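Local coordinates for putative flavoprotein decarboxylase (Streptomyces olivoviridis, PDB 6JLS), which catalyses the FMN-dependent decarboxylation of cysteine in thioviridamide biosynthesis and belongs to the flavoprotein family, at residues 57-61 with 62-66; 115-118 with 119-123; 143-146 with 147-151. All coordinates share one frame; numbering follows the deposited sequence.

Overall arrangement
The three contacts are short local turns of one Rossmann-type alpha/beta chain, and they follow one another in sequence without touching. Interaction 1 opens the weakly bonded helical turn 61-64, between strands 46-51 and 72-73 of the parallel sheet. Interaction 2 opens helix 117-124, between strands 95-101 and 129-133, and interaction 3 starts helix 143-154, between strands 129-133 and 158-159. The centre of interaction 2 is about 19 Å from the other two centres; interactions 1 and 3 are about 31 Å apart, on opposite sides of the chain's centre. Phe58 lines one FMN pocket, while the FMN beside Asp115 and Gln120 is bound mainly by the fifth subunit and also by Cys114 O of this chain, so two subunits build that site.

Interaction 1 of 3, residues 57-61 with 62-66; sequences QFVTT and NSLRP. With FMN (flavin mononucleotide), chain B.
Thr60 and Ser63 face each other across the first turn of helix 61-64, a threonine N-cap in the connection that follows strand 46-51 of the Rossmann-type sheet. With its hydroxyl lodged between the backbone N and the carbonyl carbon (chi1 73°), Thr60 OG1 accepts from Ser63 N at 3.0 Å while donating to Gln57 O of the second subunit, so the cap lies at a subunit interface. The serine turns its own hydroxyl back, and Ser63 OG donates to Thr60 O at 2.7 Å, tilted 21° from the carbonyl plane. Water 1 bridges the start of the turn, accepting from Thr60 N and donating to Ser63 OG. Val59 and Leu64 cross at about a right angle, with Val59 CG1 4.2 Å from Leu64 CD1, and both pack on Pro33 of helix 32-40. Upstream, the ring tip, Phe58 CZ, reaches 3.6 Å from FMN C7. Elsewhere, Thr61 and Arg65 run side by side in the same direction, with Thr61 CB over the centre of one guanidinium face, 4.0 Å above its plane. Asn62 ND2 bonds to Trp79 O of the third subunit and Gln57 OE1 of the second; the poorly ordered arginine adds a weak bond from Arg65 NH1 to Asn62 OD1, 3.1 Å long.

Interaction 2 of 3, residues 115-118 with 119-123; sequences DNIV and TQIVM. With FMN (flavin mononucleotide), chain C.
Asn116 and Thr119 meet through matching first torsions: chi1 of 55° and 50° set Asn116 CG and Thr119 OG1 between their own backbone N and carbonyl carbon. Asn116 is the N-cap of helix 117-124, and these torsions bring its amide oxygen to Thr119. Asn116 OD1 accepts from Thr119 N at 2.9 Å, with an N-H...O angle of 171°. Thr119 OG1 also lies close to two oxygens of the asparagine, 2.7 Å from Asn116 OD1 and 2.9 Å from Asn116 O, and its single proton could serve either. The two side chains cross at about a right angle, and Asn116 O takes the first helical bond, from Gln120 N. Farther along the helix, Ile117 and Ile121 lie on one side against Ala50 of strand 46-51, with Ile117 CG2 4.0 Å from Ile121 CD1. Asp115, just before the cap, forms a salt bridge with Lys108. The amide of Gln120 extends beside the ribityl chain of an FMN held largely by the fifth subunit, and a hydrogen bond from His86 NE2 to Gln120 OE1 fixes its oxygen end. At the nitrogen end, Gln120 NE2 makes a van der Waals contact with a ribityl carbon, 3.2 Å from FMN C3'.

Interaction 3 of 3, residues 143-146 with 147-151; sequences PAVR and RNLDA
Ala144 and Asn148 occupy the closely packed side of the first turns of helix 143-154. Asn148 N donates to Ala144 O at 3.1 Å, and the asparagine side chain folds back over that same carbonyl, bringing Asn148 CG to 3.2 Å from Ala144 O. Water 2 lies near both Ala144 O and Asn148 OD1. The amide nitrogen is used across an interface, Asn148 ND2 bonding to Asn111 O of the fourth subunit, on which Ala144 also packs through Ala110. One step round, Leu149 CG packs 3.2 Å from Val145 O, but the two side chains barely meet, Val145 CG1 lying 4.5 Å from Leu149 CG; Val145 instead packs on Met135 of the flavin pocket and on Met123 of the fourth subunit.

Arg147 marks the border of the interface, packing on the same Ala110. It bends at chi3 (-51°), which turns its guanidinium back along the helix so that Ala144 CA lies 3.6 Å above one face, toward the rim. The loose, exposed side holds Arg146 and Asp150. Arg146, poorly ordered, places one guanidinium face over Pro143 CA, and Arg146 NH1 stays 5.6 Å from Asp150 OD2, without contact. Regular i to i+4 bonds, such as Arg147 N to Pro143 O, join both sides into the amphipathic opening of an alpha-helix, begun by a proline in its first turn and set at a subunit interface of the dodecamer.

Interaction 1 of 3, residues 57-61 with 62-66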
loop_
_atom_site.group_PDB
_atom_site.type_symbol
_atom_site.label_atom_id
_atom_site.label_comp_id
_atom_site.label_asym_id
_atom_site.label_seq_id
_atom_site.Cartn_x
_atom_site.Cartn_y
_atom_site.Cartn_z
ATOM N N GLN A 57 -2.068 -7.127 20.488
ATOM C CA GLN A 57 -1.078 -8.120 20.099
ATOM C C GLN A 57 -1.257 -9.428 20.860
ATOM O O GLN A 57 -0.647 -10.436 20.484
ATOM C CB GLN A 57 0.349 -7.582 20.279
ATOM C CG GLN A 57 0.886 -7.612 21.696
ATOM C CD GLN A 57 2.228 -6.896 21.834
ATOM O OE1 GLN A 57 3.211 -7.240 21.172
ATOM N NE2 GLN A 57 2.269 -5.891 22.702
ATOM N N PHE A 58 -2.116 -9.449 21.879
ATOM C CA PHE A 58 -2.340 -10.640 22.684
ATOM C C PHE A 58 -3.756 -11.187 22.609
ATOM O O PHE A 58 -3.947 -12.371 22.883
ATOM C CB PHE A 58 -2.019 -10.360 24.158
ATOM C CG PHE A 58 -0.624 -9.863 24.405
ATOM C CD1 PHE A 58 0.472 -10.654 24.119
ATOM C CD2 PHE A 58 -0.415 -8.613 24.963
ATOM C CE1 PHE A 58 1.752 -10.203 24.367
ATOM C CE2 PHE A 58 0.864 -8.149 25.219
ATOM C CZ PHE A 58 1.951 -8.946 24.923
ATOM N N VAL A 59 -4.752 -10.351 22.289
ATOM C CA VAL A 59 -6.147 -10.759 22.125
ATOM C C VAL A 59 -6.653 -10.192 20.818
ATOM O O VAL A 59 -6.383 -9.032 20.495
ATOM C CB VAL A 59 -7.079 -10.250 23.247
ATOM C CG1 VAL A 59 -8.144 -11.299 23.588
ATOM C CG2 VAL A 59 -6.308 -9.780 24.442
ATOM N N THR A 60 -7.424 -10.987 20.088
ATOM C CA THR A 60 -8.134 -10.476 18.927
ATOM C C THR A 60 -9.570 -10.146 19.308
ATOM O O THR A 60 -10.135 -10.730 20.243
ATOM C CB THR A 60 -8.129 -11.490 17.803
ATOM O OG1 THR A 60 -9.031 -12.554 18.144
ATOM C CG2 THR A 60 -6.723 -12.035 17.631
ATOM N N THR A 61 -10.158 -9.194 18.583
ATOM C CA THR A 61 -11.552 -8.871 18.840
ATOM C C THR A 61 -12.455 -10.028 18.449
ATOM O O THR A 61 -13.479 -10.267 19.098
ATOM C CB THR A 61 -11.947 -7.588 18.102
ATOM O OG1 THR A 61 -11.627 -7.718 16.720
ATOM C CG2 THR A 61 -11.179 -6.414 18.659
ATOM N N ASN A 62 -12.077 -10.784 17.422
ATOM C CA ASN A 62 -12.895 -11.917 17.004
ATOM C C ASN A 62 -12.903 -13.033 18.035
ATOM O O ASN A 62 -13.846 -13.827 18.057
ATOM C CB ASN A 62 -12.417 -12.422 15.642
ATOM C CG ASN A 62 -12.966 -11.590 14.513
ATOM O OD1 ASN A 62 -13.596 -10.564 14.756
ATOM N ND2 ASN A 62 -12.751 -12.023 13.277
ATOM N N SER A 63 -11.891 -13.102 18.902
ATOM C CA SER A 63 -11.912 -14.070 19.990
ATOM C C SER A 63 -12.857 -13.666 21.120
ATOM O O SER A 63 -13.284 -14.539 21.889
ATOM C CB SER A 63 -10.502 -14.257 20.540
ATOM O OG SER A 63 -10.122 -13.192 21.394
ATOM N N LEU A 64 -13.190 -12.373 21.238
ATOM C CA LEU A 64 -14.079 -11.839 22.270
ATOM C C LEU A 64 -15.535 -11.765 21.828
ATOM O O LEU A 64 -16.435 -12.038 22.631
ATOM C CB LEU A 64 -13.625 -10.435 22.698
ATOM C CG LEU A 64 -12.278 -10.405 23.425
ATOM C CD1 LEU A 64 -11.623 -9.039 23.279
ATOM C CD2 LEU A 64 -12.442 -10.789 24.894
ATOM N N ARG A 65 -15.779 -11.406 20.568
ATOM C CA ARG A 65 -17.142 -11.143 20.125
ATOM C C ARG A 65 -18.119 -12.274 20.428
ATOM O O ARG A 65 -19.255 -11.962 20.829
ATOM C CB ARG A 65 -17.133 -10.791 18.632
ATOM C CG ARG A 65 -17.134 -9.291 18.400
ATOM C CD ARG A 65 -16.523 -8.909 17.071
ATOM N NE ARG A 65 -16.247 -7.476 16.998
ATOM C CZ ARG A 65 -15.417 -6.926 16.118
ATOM N NH1 ARG A 65 -14.778 -7.693 15.240
ATOM N NH2 ARG A 65 -15.218 -5.614 16.120
ATOM N N PRO A 66 -17.771 -13.566 20.289
ATOM C CA PRO A 66 -18.774 -14.613 20.546
ATOM C C PRO A 66 -19.265 -14.650 21.977
ATOM O O PRO A 66 -20.329 -15.228 22.230
ATOM C CB PRO A 66 -18.041 -15.915 20.175
ATOM C CG PRO A 66 -16.933 -15.498 19.277
ATOM C CD PRO A 66 -16.515 -14.150 19.774
HETATM N N1 FMN B . 3.543 -4.491 30.891
HETATM C C2 FMN B . 2.907 -4.596 32.108
HETATM O O2 FMN B . 2.704 -3.584 32.772
HETATM N N3 FMN B . 2.511 -5.831 32.580
HETATM C C4 FMN B . 2.744 -6.971 31.838
HETATM O O4 FMN B . 2.390 -8.077 32.254
HETATM C C4A FMN B . 3.384 -6.864 30.610
HETATM N N5 FMN B . 3.621 -7.998 29.857
HETATM C C5A FMN B . 4.259 -7.905 28.639
HETATM C C6 FMN B . 4.488 -9.064 27.910
HETATM C C7 FMN B . 5.127 -8.991 26.672
HETATM C C7M FMN B . 5.365 -10.264 25.900
HETATM C C8 FMN B . 5.541 -7.743 26.166
HETATM C C8M FMN B . 6.230 -7.657 24.830
HETATM C C9 FMN B . 5.308 -6.579 26.910
HETATM C C9A FMN B . 4.666 -6.661 28.150
HETATM N N10 FMN B . 4.426 -5.521 28.908
HETATM C C10 FMN B . 3.785 -5.620 30.132
HETATM C "C1'" FMN B . 4.836 -4.171 28.393
HETATM C "C2'" FMN B . 3.592 -3.470 27.824
HETATM O "O2'" FMN B . 3.034 -4.169 26.725
HETATM C "C3'" FMN B . 3.896 -2.037 27.408
HETATM O "O3'" FMN B . 4.150 -1.284 28.570
HETATM C "C4'" FMN B . 2.712 -1.468 26.628
HETATM O "O4'" FMN B . 2.986 -0.214 26.025
HETATM C "C5'" FMN B . 1.483 -1.344 27.517
HETATM O "O5'" FMN B . 0.508 -0.711 26.723
HETATM P P FMN B . -0.975 -0.458 27.264
HETATM O O1P FMN B . -0.935 -0.291 28.772
HETATM O O2P FMN B . -1.511 0.815 26.644
HETATM O O3P FMN B . -1.844 -1.643 26.930
HETATM O O HOH W 1 -7.210 -13.807 21.040
#

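Interaction 2 of 3, residues 115-118 with 119-123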
loop_
_atom_site.group_PDB
_atom_site.type_symbol
_atom_site.label_atom_id
_atom_site.label_comp_id
_atom_site.label_asym_id
_atom_site.label_seq_id
_atom_site.Cartn_x
_atom_site.Cartn_y
_atom_site.Cartn_z
ATOM N N ASP A 115 -5.284 8.811 26.680
ATOM C CA ASP A 115 -4.967 8.925 25.265
ATOM C C ASP A 115 -5.486 7.757 24.418
ATOM O O ASP A 115 -5.233 7.729 23.212
ATOM C CB ASP A 115 -3.454 9.072 25.081
ATOM C CG ASP A 115 -2.690 7.812 25.452
ATOM O OD1 ASP A 115 -3.296 6.872 26.011
ATOM O OD2 ASP A 115 -1.475 7.758 25.179
ATOM N N ASN A 116 -6.175 6.785 25.013
ATOM C CA ASN A 116 -6.850 5.742 24.252
ATOM C C ASN A 116 -8.229 5.504 24.844
ATOM O O ASN A 116 -8.569 6.008 25.918
ATOM C CB ASN A 116 -6.051 4.427 24.216
ATOM C CG ASN A 116 -5.702 3.903 25.601
ATOM O OD1 ASN A 116 -6.431 4.128 26.579
ATOM N ND2 ASN A 116 -4.576 3.207 25.696
ATOM N N ILE A 117 -8.994 4.677 24.130
ATOM C CA ILE A 117 -10.387 4.398 24.466
ATOM C C ILE A 117 -10.512 3.753 25.845
ATOM O O ILE A 117 -11.448 4.053 26.592
ATOM C CB ILE A 117 -11.010 3.537 23.346
ATOM C CG1 ILE A 117 -11.852 4.416 22.417
ATOM C CG2 ILE A 117 -11.813 2.375 23.888
ATOM C CD1 ILE A 117 -11.053 5.478 21.700
ATOM N N VAL A 118 -9.575 2.879 26.222
ATOM C CA VAL A 118 -9.657 2.249 27.543
ATOM C C VAL A 118 -9.515 3.295 28.658
ATOM O O VAL A 118 -10.338 3.352 29.585
ATOM C CB VAL A 118 -8.617 1.122 27.682
ATOM C CG1 VAL A 118 -8.428 0.755 29.169
ATOM C CG2 VAL A 118 -9.071 -0.111 26.897
ATOM N N THR A 119 -8.478 4.139 28.588
ATOM C CA THR A 119 -8.294 5.150 29.627
ATOM C C THR A 119 -9.409 6.187 29.612
ATOM O O THR A 119 -9.766 6.716 30.672
ATOM C CB THR A 119 -6.937 5.842 29.480
ATOM O OG1 THR A 119 -6.762 6.280 28.121
ATOM C CG2 THR A 119 -5.806 4.886 29.867
ATOM N N GLN A 120 -9.973 6.492 28.434
ATOM C CA GLN A 120 -11.101 7.419 28.384
ATOM C C GLN A 120 -12.339 6.826 29.048
ATOM O O GLN A 120 -13.097 7.542 29.717
ATOM C CB GLN A 120 -11.412 7.800 26.943
ATOM C CG GLN A 120 -10.424 8.758 26.331
ATOM C CD GLN A 120 -10.586 8.810 24.836
ATOM O OE1 GLN A 120 -11.695 8.962 24.335
ATOM N NE2 GLN A 120 -9.487 8.632 24.107
ATOM N N ILE A 121 -12.564 5.517 28.873
ATOM C CA ILE A 121 -13.707 4.879 29.519
ATOM C C ILE A 121 -13.581 4.962 31.036
ATOM O O ILE A 121 -14.544 5.291 31.734
ATOM C CB ILE A 121 -13.855 3.429 29.035
ATOM C CG1 ILE A 121 -14.534 3.391 27.654
ATOM C CG2 ILE A 121 -14.671 2.612 30.036
ATOM C CD1 ILE A 121 -14.354 2.051 26.912
ATOM N N VAL A 122 -12.398 4.669 31.573
ATOM C CA VAL A 122 -12.221 4.690 33.022
ATOM C C VAL A 122 -12.414 6.102 33.552
ATOM O O VAL A 122 -13.160 6.325 34.511
ATOM C CB VAL A 122 -10.842 4.121 33.415
ATOM C CG1 VAL A 122 -10.570 4.334 34.933
ATOM C CG2 VAL A 122 -10.759 2.647 33.060
ATOM N N MET A 123 -11.761 7.085 32.923
ATOM C CA MET A 123 -11.855 8.448 33.439
ATOM C C MET A 123 -13.240 9.058 33.254
ATOM O O MET A 123 -13.560 10.032 33.940
ATOM C CB MET A 123 -10.799 9.339 32.796
ATOM C CG MET A 123 -9.413 9.049 33.311
ATOM S SD MET A 123 -8.230 10.296 32.806
ATOM C CE MET A 123 -8.901 11.728 33.668
HETATM N N1 FMN C . -11.229 14.568 25.468
HETATM C C2 FMN C . -11.228 15.728 26.212
HETATM O O2 FMN C . -10.388 15.877 27.096
HETATM N N3 FMN C . -12.168 16.708 25.972
HETATM C C4 FMN C . -13.117 16.540 24.983
HETATM O O4 FMN C . -13.959 17.414 24.762
HETATM C C4A FMN C . -13.117 15.372 24.232
HETATM N N5 FMN C . -14.060 15.193 23.239
HETATM C C5A FMN C . -14.072 14.035 22.490
HETATM C C6 FMN C . -15.037 13.883 21.503
HETATM C C7 FMN C . -15.063 12.722 20.731
HETATM C C7M FMN C . -16.121 12.580 19.666
HETATM C C8 FMN C . -14.113 11.706 20.954
HETATM C C8M FMN C . -14.135 10.451 20.123
HETATM C C9 FMN C . -13.145 11.867 21.954
HETATM C C9A FMN C . -13.126 13.035 22.724
HETATM N N10 FMN C . -12.177 13.216 23.723
HETATM C C10 FMN C . -12.169 14.381 24.474
HETATM C "C1'" FMN C . -11.137 12.163 23.978
HETATM C "C2'" FMN C . -9.823 12.608 23.317
HETATM O "O2'" FMN C . -9.941 12.727 21.909
HETATM C "C3'" FMN C . -8.679 11.660 23.649
HETATM O "O3'" FMN C . -8.376 11.794 25.017
HETATM C "C4'" FMN C . -7.467 11.995 22.780
HETATM O "O4'" FMN C . -6.425 11.038 22.873
HETATM C "C5'" FMN C . -6.918 13.373 23.118
HETATM O "O5'" FMN C . -5.753 13.515 22.341
HETATM P P FMN C . -4.905 14.871 22.344
HETATM O O1P FMN C . -5.060 15.553 23.691
HETATM O O2P FMN C . -3.445 14.534 22.130
HETATM O O3P FMN C . -5.423 15.794 21.271
#

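Interaction 3 of 3, residues 143-146 with 147-151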
loop_
_atom_site.group_PDB
_atom_site.type_symbol
_atom_site.label_atom_id
_atom_site.label_comp_id
_atom_site.label_asym_id
_atom_site.label_seq_id
_atom_site.Cartn_x
_atom_site.Cartn_y
_atom_site.Cartn_z
ATOM N N PRO A 143 9.250 3.034 43.110
ATOM C CA PRO A 143 8.514 4.162 43.721
ATOM C C PRO A 143 7.464 4.798 42.820
ATOM O O PRO A 143 6.359 5.121 43.287
ATOM C CB PRO A 143 9.632 5.156 44.053
ATOM C CG PRO A 143 10.847 4.290 44.272
ATOM C CD PRO A 143 10.705 3.125 43.326
ATOM N N ALA A 144 7.779 4.998 41.538
ATOM C CA ALA A 144 6.836 5.683 40.662
ATOM C C ALA A 144 5.549 4.884 40.517
ATOM O O ALA A 144 4.461 5.467 40.419
ATOM C CB ALA A 144 7.468 5.945 39.297
ATOM N N VAL A 145 5.646 3.550 40.531
ATOM C CA VAL A 145 4.451 2.719 40.409
ATOM C C VAL A 145 3.659 2.725 41.712
ATOM O O VAL A 145 2.419 2.786 41.697
ATOM C CB VAL A 145 4.833 1.290 39.976
ATOM C CG1 VAL A 145 3.616 0.380 39.956
ATOM C CG2 VAL A 145 5.453 1.315 38.606
ATOM N N ARG A 146 4.357 2.668 42.857
ATOM C CA ARG A 146 3.693 2.805 44.149
ATOM C C ARG A 146 2.874 4.085 44.210
ATOM O O ARG A 146 1.716 4.080 44.655
ATOM C CB ARG A 146 4.714 2.811 45.280
ATOM C CG ARG A 146 5.573 1.583 45.450
ATOM C CD ARG A 146 6.283 1.645 46.831
ATOM N NE ARG A 146 7.573 2.356 46.854
ATOM C CZ ARG A 146 7.747 3.646 47.169
ATOM N NH1 ARG A 146 6.714 4.428 47.480
ATOM N NH2 ARG A 146 8.972 4.163 47.164
ATOM N N ARG A 147 3.472 5.203 43.788
ATOM C CA ARG A 147 2.750 6.470 43.817
ATOM C C ARG A 147 1.560 6.457 42.866
ATOM O O ARG A 147 0.510 7.032 43.177
ATOM C CB ARG A 147 3.685 7.632 43.474
ATOM C CG ARG A 147 4.725 7.953 44.544
ATOM C CD ARG A 147 5.338 9.339 44.318
ATOM N NE ARG A 147 5.804 9.495 42.943
ATOM C CZ ARG A 147 7.007 9.111 42.532
ATOM N NH1 ARG A 147 7.843 8.561 43.395
ATOM N NH2 ARG A 147 7.370 9.265 41.262
ATOM N N ASN A 148 1.698 5.813 41.710
ATOM C CA ASN A 148 0.564 5.725 40.805
ATOM C C ASN A 148 -0.595 4.977 41.455
ATOM O O ASN A 148 -1.757 5.389 41.336
ATOM C CB ASN A 148 0.997 5.059 39.498
ATOM C CG ASN A 148 1.857 5.962 38.639
ATOM O OD1 ASN A 148 1.830 7.186 38.781
ATOM N ND2 ASN A 148 2.619 5.365 37.731
ATOM N N LEU A 149 -0.301 3.874 42.149
ATOM C CA LEU A 149 -1.345 3.148 42.866
ATOM C C LEU A 149 -1.968 4.017 43.962
ATOM O O LEU A 149 -3.192 4.000 44.164
ATOM C CB LEU A 149 -0.766 1.860 43.452
ATOM C CG LEU A 149 -0.060 0.910 42.470
ATOM C CD1 LEU A 149 0.430 -0.339 43.191
ATOM C CD2 LEU A 149 -0.968 0.513 41.302
ATOM N N ASP A 150 -1.143 4.806 44.664
ATOM C CA ASP A 150 -1.685 5.792 45.597
ATOM C C ASP A 150 -2.658 6.730 44.897
ATOM O O ASP A 150 -3.765 6.972 45.392
ATOM C CB ASP A 150 -0.563 6.610 46.238
ATOM C CG ASP A 150 0.342 5.787 47.141
ATOM O OD1 ASP A 150 -0.040 4.650 47.516
ATOM O OD2 ASP A 150 1.438 6.300 47.479
ATOM N N ALA A 151 -2.263 7.268 43.742
ATOM C CA ALA A 151 -3.145 8.186 43.027
ATOM C C ALA A 151 -4.418 7.473 42.564
ATOM O O ALA A 151 -5.516 8.035 42.650
ATOM C CB ALA A 151 -2.392 8.819 41.846
HETATM O O HOH W 2 4.285 8.109 39.289
#